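Side-chain contacts in Exo-beta-1,3-galactanase (Bifidobacterium bifidum, PDB 5FLW), which probably hydrolyses beta-1,3-linked galactans from the chain end to release galactose, as a putative exo-beta-1,3-galactanase of glycoside hydrolase family 43: residues A[46-51]-A[97-102]; A[64-69]-A[73-78]; A[140-145]-A[221-226]; A[192-197]-A[201-206]; A[267-270]-A[276-279]. All coordinates share one frame; numbering follows the deposited sequence.

In the fold
The chain folds as a five-bladed beta-propeller of four-stranded antiparallel sheets. Contacts 1 and 3 are small and buried and join successive blades, largely through aliphatic or aromatic groups. Contact 4 is also buried but lies inside one blade, where backbone hydrogen bonds zip a hairpin together; it touches contact 3, which shares the Asp144-Lys195 salt bridge with it. Contacts 2 and 5 hold partly buried loops, so isolated backbone groups and a serine do more of the work. Contact 2 adjoins contact 1, because strands 48-53 and 60-66 are neighbours in one sheet. Contacts 1 and 4 lie on opposite sides of the chain's centre, about 22 Å apart between centres.

Contact 1. Residues A[46-51]-A[97-102]; sequences QGVCCY and MYIHAE
Val48 offers both its methyls to the strand of residues 97-102, one to Met97 and the other to Ile99, and the direct contact between the segments is wholly apolar. Val48 CG1 lies 3.9 Å from Met97 CE, while Val48 CG2 lies 3.9 Å from Ile99 CD1. The fork is spread this way because CG1 is anti to the backbone N (chi1 176°), which leaves CG2 beside that nitrogen. Met97 SD is 4.1 Å from each of the two Val48 methyls. The methionine runs alongside the valine in the opposite sense, straight as far as SD and then bent at chi3, whereas Val48 and Ile99 meet tip to tip. With the CA atoms of Val48 and Ile99 9.3 Å apart, two layers of side chain separate the backbones. A compact beta-branched residue, a flexible thioether and a longer branched chain fill such a gap well, and Leu66, Tyr35, Pro84 and Val86 close round them.

The polar bond within the second strand is a His-carboxylate pair. His100 NE2 donates to Glu102 OE1 at 2.7 Å with an N-H...O angle of 163°; the acceptor lies close to the imidazole plane, and the donor comes on the anti side of OE1, tilted out of the carboxylate plane. Glu102 OE2 receives the backbone NH groups of Tyr108 and Ala109, so partners at both oxygens restrain rotation of the carboxylate.

Strand 48-53 is third in its sheet and strand 95-102 second in the next: apolar faces of successive sheets pressed together are what joins the blades of a beta-propeller.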
# COMPACT_ATOMS: atom_id res chain seq x y z
N GLN A 46 12.94 -9.98 4.91
CA GLN A 46 13.58 -9.84 6.21
C GLN A 46 12.54 -9.52 7.29
O GLN A 46 12.90 -9.02 8.37
CB GLN A 46 14.70 -8.79 6.19
CG GLN A 46 15.78 -9.11 5.17
CD GLN A 46 16.47 -7.86 4.66
OE1 GLN A 46 17.13 -7.14 5.42
NE2 GLN A 46 16.29 -7.58 3.36
N GLY A 47 11.27 -9.77 7.02
CA GLY A 47 10.22 -9.50 7.98
C GLY A 47 9.42 -8.25 7.64
O GLY A 47 9.78 -7.44 6.77
N VAL A 48 8.30 -8.12 8.36
CA VAL A 48 7.43 -6.95 8.30
C VAL A 48 7.60 -6.18 9.60
O VAL A 48 7.42 -6.73 10.69
CB VAL A 48 5.97 -7.35 8.07
CG1 VAL A 48 5.07 -6.10 8.11
CG2 VAL A 48 5.82 -8.08 6.72
N CYS A 49 7.95 -4.90 9.47
CA CYS A 49 8.12 -3.98 10.59
C CYS A 49 6.83 -3.22 10.86
O CYS A 49 6.18 -2.73 9.93
CB CYS A 49 9.21 -2.96 10.24
SG CYS A 49 10.85 -3.71 10.10
N CYS A 50 6.51 -3.06 12.15
CA CYS A 50 5.34 -2.30 12.57
C CYS A 50 5.77 -1.04 13.31
O CYS A 50 6.64 -1.10 14.19
CB CYS A 50 4.43 -3.15 13.48
SG CYS A 50 2.99 -2.30 14.12
N TYR A 51 5.15 0.11 12.96
CA TYR A 51 5.34 1.37 13.68
C TYR A 51 3.99 2.01 13.97
O TYR A 51 3.03 1.82 13.21
CB TYR A 51 6.15 2.39 12.86
CG TYR A 51 7.48 1.84 12.39
CD1 TYR A 51 7.57 1.13 11.18
CD2 TYR A 51 8.63 1.98 13.17
CE1 TYR A 51 8.77 0.58 10.76
CE2 TYR A 51 9.84 1.41 12.76
CZ TYR A 51 9.89 0.73 11.55
OH TYR A 51 11.09 0.20 11.16
N MET A 97 -3.11 -10.06 7.88
CA MET A 97 -2.08 -9.46 7.06
C MET A 97 -2.00 -10.16 5.70
O MET A 97 -2.11 -11.40 5.62
CB MET A 97 -0.73 -9.53 7.76
CG MET A 97 0.40 -8.88 6.98
SD MET A 97 2.00 -8.88 7.87
CE MET A 97 1.66 -7.68 9.17
N TYR A 98 -1.84 -9.35 4.65
CA TYR A 98 -1.66 -9.80 3.27
C TYR A 98 -0.29 -9.34 2.80
O TYR A 98 0.18 -8.27 3.18
CB TYR A 98 -2.76 -9.21 2.35
CG TYR A 98 -4.12 -9.35 2.98
CD1 TYR A 98 -4.85 -10.54 2.86
CD2 TYR A 98 -4.66 -8.31 3.75
CE1 TYR A 98 -6.10 -10.69 3.48
CE2 TYR A 98 -5.89 -8.45 4.39
CZ TYR A 98 -6.61 -9.64 4.25
OH TYR A 98 -7.83 -9.79 4.87
N ILE A 99 0.37 -10.15 1.97
CA ILE A 99 1.71 -9.80 1.50
C ILE A 99 1.88 -10.34 0.09
O ILE A 99 1.30 -11.37 -0.27
CB ILE A 99 2.81 -10.30 2.49
CG1 ILE A 99 4.18 -9.66 2.19
CG2 ILE A 99 2.92 -11.81 2.48
CD1 ILE A 99 5.11 -9.82 3.32
N HIS A 100 2.63 -9.62 -0.72
CA HIS A 100 3.00 -10.15 -2.03
C HIS A 100 4.13 -11.15 -1.80
O HIS A 100 5.26 -10.75 -1.48
CB HIS A 100 3.38 -9.01 -2.98
CG HIS A 100 4.05 -9.46 -4.27
ND1 HIS A 100 4.75 -8.57 -5.07
CD2 HIS A 100 4.11 -10.67 -4.89
CE1 HIS A 100 5.24 -9.23 -6.12
NE2 HIS A 100 4.86 -10.49 -6.03
N ALA A 101 3.82 -12.46 -1.90
CA ALA A 101 4.83 -13.50 -1.78
C ALA A 101 5.41 -13.76 -3.16
O ALA A 101 4.67 -14.02 -4.12
CB ALA A 101 4.23 -14.78 -1.19
N GLU A 102 6.74 -13.70 -3.26
CA GLU A 102 7.40 -13.69 -4.56
C GLU A 102 8.68 -14.51 -4.46
O GLU A 102 9.15 -14.82 -3.36
CB GLU A 102 7.70 -12.24 -5.02
CG GLU A 102 8.04 -12.11 -6.50
CD GLU A 102 7.05 -12.85 -7.37
OE1 GLU A 102 5.95 -12.29 -7.69
OE2 GLU A 102 7.36 -14.00 -7.71

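Contact 2. Residues A[64-69]-A[73-78]; sequences IVLDVQ and SALAAD
Gln69 and Leu75 draw the two segments together through the backbone, Gln69 N donating to Leu75 O at 2.9 Å, with Leu75 lying within a type I beta turn from Ser73 to Ala76. This loop leads from strand 60-66 to strand 80-88 and so connects successive blades of the propeller. A CA-H...O contact from Ala76 to Gln69 O lies beside that bond.

Inside the loop, the side chains of Leu66 and Leu75 cross at about a right angle, CD2 to CD1 3.9 Å, and Phe45 and Phe125 also touch Leu75, a fitting site for a branched aliphatic residue. Gln69 runs side by side with Leu75, its CG 3.8 Å from Leu75 CB. A bend at chi2 (-66°) curls the amide back, and Gln69 NE2 reaches Asp67 O at 2.9 Å from above the carbonyl plane, giving the partly exposed glutamine an internal acceptor. Nearer the surface, Val68 CG1 rests 4.1 Å from the small Ala77 CB and 3.6 Å from Ala77 N, close to the backbone just after the turn. Ser73 OG bonds to Glu70 O. One water completes the closure, donating to Gln69 O at 2.7 Å and accepting from Ala77 N at 2.9 Å.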
# COMPACT_ATOMS: atom_id res chain seq x y z
N ILE A 64 9.57 -6.45 14.53
CA ILE A 64 9.16 -7.31 13.43
C ILE A 64 7.94 -8.11 13.88
O ILE A 64 8.02 -8.90 14.83
CB ILE A 64 10.32 -8.24 12.99
CG1 ILE A 64 11.48 -7.40 12.39
CG2 ILE A 64 9.84 -9.28 11.97
CD1 ILE A 64 12.74 -8.15 12.10
N VAL A 65 6.80 -7.90 13.20
CA VAL A 65 5.53 -8.53 13.55
C VAL A 65 5.19 -9.73 12.67
O VAL A 65 4.32 -10.53 13.05
CB VAL A 65 4.37 -7.50 13.63
CG1 VAL A 65 4.70 -6.41 14.65
CG2 VAL A 65 4.06 -6.86 12.27
N LEU A 66 5.84 -9.89 11.51
CA LEU A 66 5.78 -11.11 10.71
C LEU A 66 7.23 -11.48 10.41
O LEU A 66 7.93 -10.74 9.70
CB LEU A 66 4.95 -10.94 9.43
CG LEU A 66 4.94 -12.17 8.50
CD1 LEU A 66 4.37 -13.38 9.20
CD2 LEU A 66 4.20 -11.88 7.17
N ASP A 67 7.69 -12.57 10.99
CA ASP A 67 9.09 -12.95 10.89
C ASP A 67 9.38 -13.60 9.54
O ASP A 67 8.49 -14.12 8.85
CB ASP A 67 9.44 -13.98 11.95
CG ASP A 67 9.56 -13.37 13.33
OD1 ASP A 67 10.12 -12.26 13.45
OD2 ASP A 67 9.10 -14.02 14.31
N VAL A 68 10.67 -13.59 9.18
CA VAL A 68 11.17 -14.55 8.21
C VAL A 68 10.80 -15.95 8.69
O VAL A 68 10.92 -16.27 9.87
CB VAL A 68 12.70 -14.41 8.08
CG1 VAL A 68 13.22 -15.39 7.05
CG2 VAL A 68 13.08 -12.99 7.73
N GLN A 69 10.32 -16.79 7.76
CA GLN A 69 9.86 -18.14 8.08
C GLN A 69 10.95 -19.17 7.73
O GLN A 69 12.03 -18.82 7.24
CB GLN A 69 8.51 -18.39 7.38
CG GLN A 69 7.41 -17.35 7.77
CD GLN A 69 7.00 -17.43 9.26
OE1 GLN A 69 6.77 -18.54 9.78
NE2 GLN A 69 6.93 -16.29 9.94
N SER A 73 9.48 -22.66 3.05
CA SER A 73 8.22 -21.93 3.03
C SER A 73 8.31 -20.74 2.07
O SER A 73 9.40 -20.32 1.64
CB SER A 73 7.83 -21.41 4.42
OG SER A 73 8.62 -20.31 4.83
N ALA A 74 7.13 -20.18 1.76
CA ALA A 74 7.06 -19.07 0.80
C ALA A 74 7.59 -17.75 1.37
O ALA A 74 7.72 -16.78 0.61
CB ALA A 74 5.64 -18.91 0.29
N LEU A 75 7.90 -17.69 2.66
CA LEU A 75 8.49 -16.50 3.28
C LEU A 75 9.83 -16.81 3.94
O LEU A 75 10.20 -16.18 4.94
CB LEU A 75 7.52 -15.83 4.25
CG LEU A 75 6.30 -15.12 3.61
CD1 LEU A 75 5.31 -14.62 4.67
CD2 LEU A 75 6.73 -13.99 2.66
N ALA A 76 10.56 -17.80 3.41
CA ALA A 76 11.92 -18.10 3.84
C ALA A 76 12.87 -16.96 3.44
O ALA A 76 12.52 -16.06 2.66
CB ALA A 76 12.39 -19.44 3.26
N ALA A 77 14.09 -17.02 3.98
CA ALA A 77 15.08 -15.95 3.80
C ALA A 77 15.49 -15.78 2.34
O ALA A 77 16.03 -14.73 1.98
CB ALA A 77 16.34 -16.28 4.62
N ASP A 78 15.27 -16.78 1.49
CA ASP A 78 15.63 -16.71 0.09
C ASP A 78 14.49 -16.22 -0.78
O ASP A 78 14.70 -16.06 -1.99
CB ASP A 78 16.11 -18.08 -0.39
CG ASP A 78 15.03 -19.14 -0.26
OD1 ASP A 78 14.59 -19.41 0.88
OD2 ASP A 78 14.60 -19.70 -1.29
O HOH W 1 14.46 -18.93 6.09

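Contact 3. Residues A[140-145]-A[221-226]; sequences GVFQDE and TDLHGP
Leu223, which touches Phe142 and Asp144, is presented by a tight turn that starts one residue earlier. Asp222 OD1 takes two bonds from His224: its anti lone pair meets the backbone N at 2.9 Å, forming an Asx turn, and its syn lone pair meets ND1 at 2.8 Å, almost in the imidazole plane. A short carboxylate suits this double grip.

Leu223 points to the strand of residues 140-145. Its CD1 stands 4.3 Å from Phe142 CE2, in an oblique approach to the ring, and 4.0 Å from Asp144 OD2, so a single methyl makes both contacts. The carboxylate of Asp144 is engaged elsewhere: OD2 bonds to Tyr200 OH, and OD1 takes Glu145 N and a salt bridge from Lys195. Tyr150 and Val176 also pack on the leucine.

His224 NE2 bonds to Glu174, and with carboxylates at both nitrogens the imidazole is probably inclined to be protonated. Gly225 closes the type I turn as its N reaches Asp222 O at 2.7 Å; a cis peptide bond then leads into Pro226.

A loop between the last two strands of one four-stranded sheet touches the end of the first strand of the preceding sheet, an interblade contact of the five-bladed propeller.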
# COMPACT_ATOMS: atom_id res chain seq x y z
N GLY A 140 -2.84 -3.75 -2.47
CA GLY A 140 -3.30 -2.80 -1.48
C GLY A 140 -4.60 -3.32 -0.88
O GLY A 140 -5.12 -4.34 -1.32
N VAL A 141 -5.11 -2.62 0.14
CA VAL A 141 -6.37 -3.02 0.76
C VAL A 141 -7.34 -1.84 0.88
O VAL A 141 -6.94 -0.67 0.93
CB VAL A 141 -6.19 -3.72 2.14
CG1 VAL A 141 -5.43 -5.05 1.97
CG2 VAL A 141 -5.47 -2.78 3.12
N PHE A 142 -8.63 -2.17 0.96
CA PHE A 142 -9.65 -1.16 1.22
C PHE A 142 -10.80 -1.80 2.02
O PHE A 142 -11.23 -2.91 1.72
CB PHE A 142 -10.16 -0.53 -0.10
CG PHE A 142 -11.34 0.41 0.09
CD1 PHE A 142 -11.17 1.67 0.66
CD2 PHE A 142 -12.62 0.02 -0.28
CE1 PHE A 142 -12.24 2.50 0.85
CE2 PHE A 142 -13.69 0.85 -0.09
CZ PHE A 142 -13.50 2.10 0.48
N GLN A 143 -11.26 -1.09 3.04
CA GLN A 143 -12.39 -1.52 3.86
C GLN A 143 -13.50 -0.48 3.73
O GLN A 143 -13.30 0.69 4.08
CB GLN A 143 -11.95 -1.69 5.31
CG GLN A 143 -13.03 -2.20 6.21
CD GLN A 143 -12.50 -2.54 7.57
OE1 GLN A 143 -11.98 -1.67 8.29
NE2 GLN A 143 -12.58 -3.82 7.92
N ASP A 144 -14.65 -0.91 3.22
CA ASP A 144 -15.78 -0.02 2.93
C ASP A 144 -16.64 0.20 4.19
O ASP A 144 -16.45 -0.45 5.23
CB ASP A 144 -16.59 -0.58 1.75
CG ASP A 144 -17.25 0.51 0.90
OD1 ASP A 144 -17.40 1.67 1.35
OD2 ASP A 144 -17.66 0.16 -0.23
N GLU A 145 -17.59 1.15 4.06
CA GLU A 145 -18.39 1.58 5.21
C GLU A 145 -19.29 0.47 5.73
O GLU A 145 -19.63 0.46 6.92
CB GLU A 145 -19.22 2.83 4.85
CG GLU A 145 -19.72 3.62 6.07
CD GLU A 145 -20.07 5.06 5.75
OE1 GLU A 145 -20.17 5.38 4.54
OE2 GLU A 145 -20.24 5.87 6.69
N THR A 221 -18.48 5.33 -8.66
CA THR A 221 -19.49 5.30 -7.61
C THR A 221 -19.82 3.88 -7.16
O THR A 221 -20.57 3.70 -6.19
CB THR A 221 -20.76 6.01 -8.10
OG1 THR A 221 -21.28 5.29 -9.22
CG2 THR A 221 -20.45 7.41 -8.57
N ASP A 222 -19.27 2.88 -7.83
CA ASP A 222 -19.40 1.49 -7.42
C ASP A 222 -18.06 0.85 -7.70
O ASP A 222 -17.45 1.14 -8.73
CB ASP A 222 -20.50 0.80 -8.26
CG ASP A 222 -20.91 -0.54 -7.70
OD1 ASP A 222 -20.08 -1.47 -7.75
OD2 ASP A 222 -22.03 -0.67 -7.16
N LEU A 223 -17.59 0.01 -6.76
CA LEU A 223 -16.29 -0.66 -6.92
C LEU A 223 -16.26 -1.57 -8.15
O LEU A 223 -15.17 -1.84 -8.69
CB LEU A 223 -15.89 -1.43 -5.66
CG LEU A 223 -15.50 -0.59 -4.44
CD1 LEU A 223 -15.54 -1.42 -3.19
CD2 LEU A 223 -14.13 0.02 -4.61
N HIS A 224 -17.42 -2.07 -8.60
CA HIS A 224 -17.49 -2.77 -9.88
C HIS A 224 -17.32 -1.84 -11.07
O HIS A 224 -17.18 -2.33 -12.20
CB HIS A 224 -18.83 -3.49 -10.02
CG HIS A 224 -19.07 -4.54 -8.99
ND1 HIS A 224 -19.69 -4.27 -7.78
CD2 HIS A 224 -18.79 -5.87 -8.97
CE1 HIS A 224 -19.78 -5.38 -7.07
NE2 HIS A 224 -19.24 -6.36 -7.77
N GLY A 225 -17.38 -0.53 -10.88
CA GLY A 225 -17.31 0.38 -12.00
C GLY A 225 -18.69 0.89 -12.43
O GLY A 225 -19.71 0.59 -11.77
N PRO A 226 -18.74 1.63 -13.56
CA PRO A 226 -17.60 1.97 -14.42
C PRO A 226 -16.58 2.88 -13.77
O PRO A 226 -16.91 3.83 -13.06
CB PRO A 226 -18.23 2.73 -15.59
CG PRO A 226 -19.60 3.10 -15.16
CD PRO A 226 -20.02 2.17 -14.06

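Contact 4. Residues A[192-197]-A[201-206]; sequences TIIKKD and YWFGSQ
Tyr201 OH is held by two partners, Gly288 N and a water 2.9 Å away that lies in the plane of the ring; the same water donates to Lys196 O at 2.7 Å and so joins the end of strand 191-196 to a side chain near the start of strand 199-205. This satisfies the buried phenol oxygen. The backbones pair antiparallel: Tyr201 N donates to Ile194 O at 2.8 Å, Ile194 N returns a bond to Tyr201 O, and Thr192 and Phe203 exchange another two.

Ile193 and Trp202 form the non-hydrogen-bonded pair between them. With CG1 anti to the carbonyl carbon (chi1 -67°) and the chain extended beyond it, the isoleucine lays CD1 over one face of the indole, offset toward the rim and 4.2 Å from the centroid of its five-membered ring, a CH-pi contact. Ile162 packs on both.

On the other face of the sheet, Ile194 CD1 is 3.6 Å from Tyr201 CD1, approaching the ring obliquely, and Thr192 CG2 is 3.7 Å from Phe203 CB. Large apolar groups suit this face because Ile283 and Ile285 press on it, while Thr192 OG1 bonds to Val248 N.

Two strands so joined, packed on both faces, make the beta hairpin that opens a propeller blade.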
# COMPACT_ATOMS: atom_id res chain seq x y z
N THR A 192 -3.91 1.96 -4.32
CA THR A 192 -4.49 2.44 -3.07
C THR A 192 -5.85 3.08 -3.40
O THR A 192 -5.99 3.71 -4.45
CB THR A 192 -3.53 3.41 -2.34
OG1 THR A 192 -4.13 3.89 -1.13
CG2 THR A 192 -3.10 4.56 -3.23
N ILE A 193 -6.85 2.88 -2.52
CA ILE A 193 -8.20 3.40 -2.73
C ILE A 193 -8.69 4.09 -1.47
O ILE A 193 -8.55 3.56 -0.36
CB ILE A 193 -9.20 2.28 -3.14
CG1 ILE A 193 -8.86 1.72 -4.53
CG2 ILE A 193 -10.68 2.76 -3.11
CD1 ILE A 193 -9.70 0.54 -5.00
N ILE A 194 -9.35 5.24 -1.65
CA ILE A 194 -10.08 5.92 -0.59
C ILE A 194 -11.48 6.21 -1.11
O ILE A 194 -11.79 6.05 -2.30
CB ILE A 194 -9.40 7.23 -0.06
CG1 ILE A 194 -9.26 8.30 -1.17
CG2 ILE A 194 -8.05 6.94 0.59
CD1 ILE A 194 -10.45 9.20 -1.34
N LYS A 195 -12.34 6.61 -0.18
CA LYS A 195 -13.72 6.97 -0.50
C LYS A 195 -14.07 8.31 0.15
O LYS A 195 -13.73 8.55 1.31
CB LYS A 195 -14.70 5.92 0.06
CG LYS A 195 -16.12 5.90 -0.57
CD LYS A 195 -17.02 4.96 0.23
CE LYS A 195 -18.35 4.75 -0.44
NZ LYS A 195 -19.18 3.69 0.19
N LYS A 196 -14.73 9.18 -0.61
CA LYS A 196 -15.19 10.45 -0.08
C LYS A 196 -16.56 10.77 -0.66
O LYS A 196 -16.72 10.86 -1.89
CB LYS A 196 -14.21 11.59 -0.41
CG LYS A 196 -14.62 12.92 0.18
CD LYS A 196 -13.81 14.04 -0.44
CE LYS A 196 -14.34 15.41 -0.08
NZ LYS A 196 -14.44 15.57 1.39
N ASP A 197 -17.55 10.96 0.22
CA ASP A 197 -18.90 11.38 -0.19
C ASP A 197 -19.44 10.51 -1.32
O ASP A 197 -19.94 10.99 -2.34
CB ASP A 197 -18.94 12.86 -0.55
CG ASP A 197 -20.36 13.35 -0.81
OD1 ASP A 197 -21.30 12.75 -0.26
OD2 ASP A 197 -20.51 14.36 -1.58
N TYR A 201 -11.85 6.75 -5.02
CA TYR A 201 -10.69 7.25 -5.73
C TYR A 201 -9.62 6.17 -5.65
O TYR A 201 -9.27 5.73 -4.56
CB TYR A 201 -10.15 8.56 -5.12
CG TYR A 201 -11.11 9.77 -5.14
CD1 TYR A 201 -12.27 9.78 -4.36
CD2 TYR A 201 -10.81 10.91 -5.89
CE1 TYR A 201 -13.13 10.89 -4.36
CE2 TYR A 201 -11.65 12.02 -5.90
CZ TYR A 201 -12.82 12.01 -5.14
OH TYR A 201 -13.66 13.11 -5.13
N TRP A 202 -9.12 5.75 -6.82
CA TRP A 202 -8.16 4.66 -6.96
C TRP A 202 -6.91 5.22 -7.62
O TRP A 202 -6.96 5.69 -8.76
CB TRP A 202 -8.81 3.58 -7.84
CG TRP A 202 -8.04 2.33 -8.16
CD1 TRP A 202 -6.75 2.02 -7.83
CD2 TRP A 202 -8.54 1.21 -8.92
NE1 TRP A 202 -6.41 0.77 -8.32
CE2 TRP A 202 -7.49 0.25 -8.99
CE3 TRP A 202 -9.77 0.91 -9.53
CZ2 TRP A 202 -7.65 -0.97 -9.67
CZ3 TRP A 202 -9.93 -0.31 -10.19
CH2 TRP A 202 -8.87 -1.24 -10.24
N PHE A 203 -5.78 5.15 -6.91
CA PHE A 203 -4.49 5.65 -7.37
C PHE A 203 -3.56 4.49 -7.71
O PHE A 203 -3.64 3.42 -7.09
CB PHE A 203 -3.81 6.50 -6.29
CG PHE A 203 -4.65 7.66 -5.81
CD1 PHE A 203 -5.69 7.47 -4.91
CD2 PHE A 203 -4.39 8.95 -6.26
CE1 PHE A 203 -6.48 8.57 -4.48
CE2 PHE A 203 -5.17 10.05 -5.83
CZ PHE A 203 -6.20 9.84 -4.94
N GLY A 204 -2.66 4.71 -8.67
CA GLY A 204 -1.63 3.73 -8.98
C GLY A 204 -0.51 4.33 -9.79
O GLY A 204 -0.56 5.50 -10.20
N SER A 205 0.51 3.51 -10.03
CA SER A 205 1.72 3.93 -10.75
C SER A 205 1.86 3.19 -12.08
O SER A 205 1.49 2.01 -12.20
CB SER A 205 2.98 3.69 -9.91
OG SER A 205 3.00 2.39 -9.36
N GLN A 206 2.42 3.88 -13.07
CA GLN A 206 2.73 3.20 -14.32
C GLN A 206 3.84 2.17 -14.09
O GLN A 206 4.49 2.15 -13.04
CB GLN A 206 3.09 4.19 -15.44
CG GLN A 206 2.06 5.30 -15.60
CD GLN A 206 2.41 6.26 -16.74
OE1 GLN A 206 2.42 7.49 -16.58
NE2 GLN A 206 2.71 5.71 -17.91
O HOH W 2 -16.10 12.95 -3.53

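Contact 5. Residues A[267-270]-A[276-279]; sequences RWQE and SPIV
Arg267 N donates to Pro277 O at 3.0 Å, and two residues on Gln269 N donates to Ser276 OG, also at 3.0 Å. The serine hydroxyl is used twice, accepting from Gln269 and bonding to Leu273 O, a carbonyl that can only accept. With chi1 at -65°, Ser276 OG sits beside its own backbone N and faces Gln269 N. Arg267 O lies against Pro277 CD (3.2 Å) and Ser276 CB (3.3 Å). The proline ring also packs its CD on Gln269 CG, 3.9 Å away, and brings an apolar surface beside Arg267 CB.

These residues belong to the connection between strands 261-266 and 278-286, the middle two of the final four-stranded blade of the propeller, and backbone bonding between Val279 and Gly265 continues the pairing into the sheet.

Arg267 carries its guanidinium into a set of carbonyls: NE bonds to Asp242 O, and NH2 to Thr301 O and Tyr241 O, which joins the helix 239-242 and the C-terminal part of the chain to this corner. Val279 CG2 covers one face of that group, 3.8 Å from Arg267 NE. Trp268 turns the other way: its NE1 bonds to Gln244 OE1, and its backbone O accepts from Arg304 NH1, which also bonds to Gln269 OE1.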
# COMPACT_ATOMS: atom_id res chain seq x y z
N ARG A 267 10.53 6.55 -2.52
CA ARG A 267 11.70 6.86 -3.37
C ARG A 267 12.67 5.69 -3.28
O ARG A 267 13.62 5.71 -2.49
CB ARG A 267 12.41 8.12 -2.89
CG ARG A 267 11.86 9.35 -3.45
CD ARG A 267 12.82 10.54 -3.45
NE ARG A 267 12.06 11.62 -4.05
CZ ARG A 267 12.32 12.91 -3.90
NH1 ARG A 267 13.35 13.31 -3.16
NH2 ARG A 267 11.52 13.78 -4.50
N TRP A 268 12.43 4.67 -4.11
CA TRP A 268 13.18 3.43 -4.04
C TRP A 268 14.63 3.64 -4.46
O TRP A 268 14.90 4.20 -5.54
CB TRP A 268 12.53 2.38 -4.93
CG TRP A 268 11.15 2.02 -4.54
CD1 TRP A 268 9.98 2.30 -5.23
CD2 TRP A 268 10.76 1.25 -3.39
NE1 TRP A 268 8.90 1.76 -4.56
CE2 TRP A 268 9.35 1.10 -3.44
CE3 TRP A 268 11.47 0.65 -2.34
CZ2 TRP A 268 8.65 0.37 -2.45
CZ3 TRP A 268 10.77 -0.06 -1.37
CH2 TRP A 268 9.39 -0.21 -1.44
N GLN A 269 15.55 3.17 -3.64
CA GLN A 269 16.98 3.26 -3.92
C GLN A 269 17.49 1.85 -4.19
O GLN A 269 17.74 1.07 -3.27
CB GLN A 269 17.69 3.92 -2.74
CG GLN A 269 17.25 5.38 -2.54
CD GLN A 269 17.82 6.31 -3.61
OE1 GLN A 269 17.24 6.47 -4.68
NE2 GLN A 269 18.96 6.91 -3.32
N GLU A 270 17.64 1.53 -5.48
CA GLU A 270 17.92 0.17 -5.92
C GLU A 270 19.12 -0.46 -5.21
O GLU A 270 19.11 -1.66 -4.91
CB GLU A 270 18.07 0.14 -7.44
CG GLU A 270 18.56 -1.17 -8.03
CD GLU A 270 18.54 -1.19 -9.53
OE1 GLU A 270 18.51 -0.11 -10.15
OE2 GLU A 270 18.62 -2.31 -10.11
N SER A 276 15.77 3.83 1.43
CA SER A 276 14.88 4.50 0.49
C SER A 276 14.04 5.54 1.22
O SER A 276 13.30 5.16 2.15
CB SER A 276 13.92 3.47 -0.12
OG SER A 276 14.63 2.54 -0.90
N PRO A 277 14.07 6.80 0.82
CA PRO A 277 13.22 7.82 1.47
C PRO A 277 11.75 7.62 1.13
O PRO A 277 11.36 6.77 0.31
CB PRO A 277 13.73 9.15 0.88
CG PRO A 277 15.07 8.85 0.35
CD PRO A 277 15.04 7.42 -0.12
N ILE A 278 10.91 8.44 1.77
CA ILE A 278 9.50 8.57 1.42
C ILE A 278 9.22 10.03 1.04
O ILE A 278 9.95 10.96 1.43
CB ILE A 278 8.52 8.11 2.54
CG1 ILE A 278 8.67 9.01 3.79
CG2 ILE A 278 8.74 6.62 2.87
CD1 ILE A 278 7.66 8.72 4.89
N VAL A 279 8.16 10.21 0.27
CA VAL A 279 7.58 11.52 0.01
C VAL A 279 6.24 11.55 0.75
O VAL A 279 5.34 10.76 0.45
CB VAL A 279 7.41 11.78 -1.50
CG1 VAL A 279 6.62 13.07 -1.72
CG2 VAL A 279 8.79 11.84 -2.20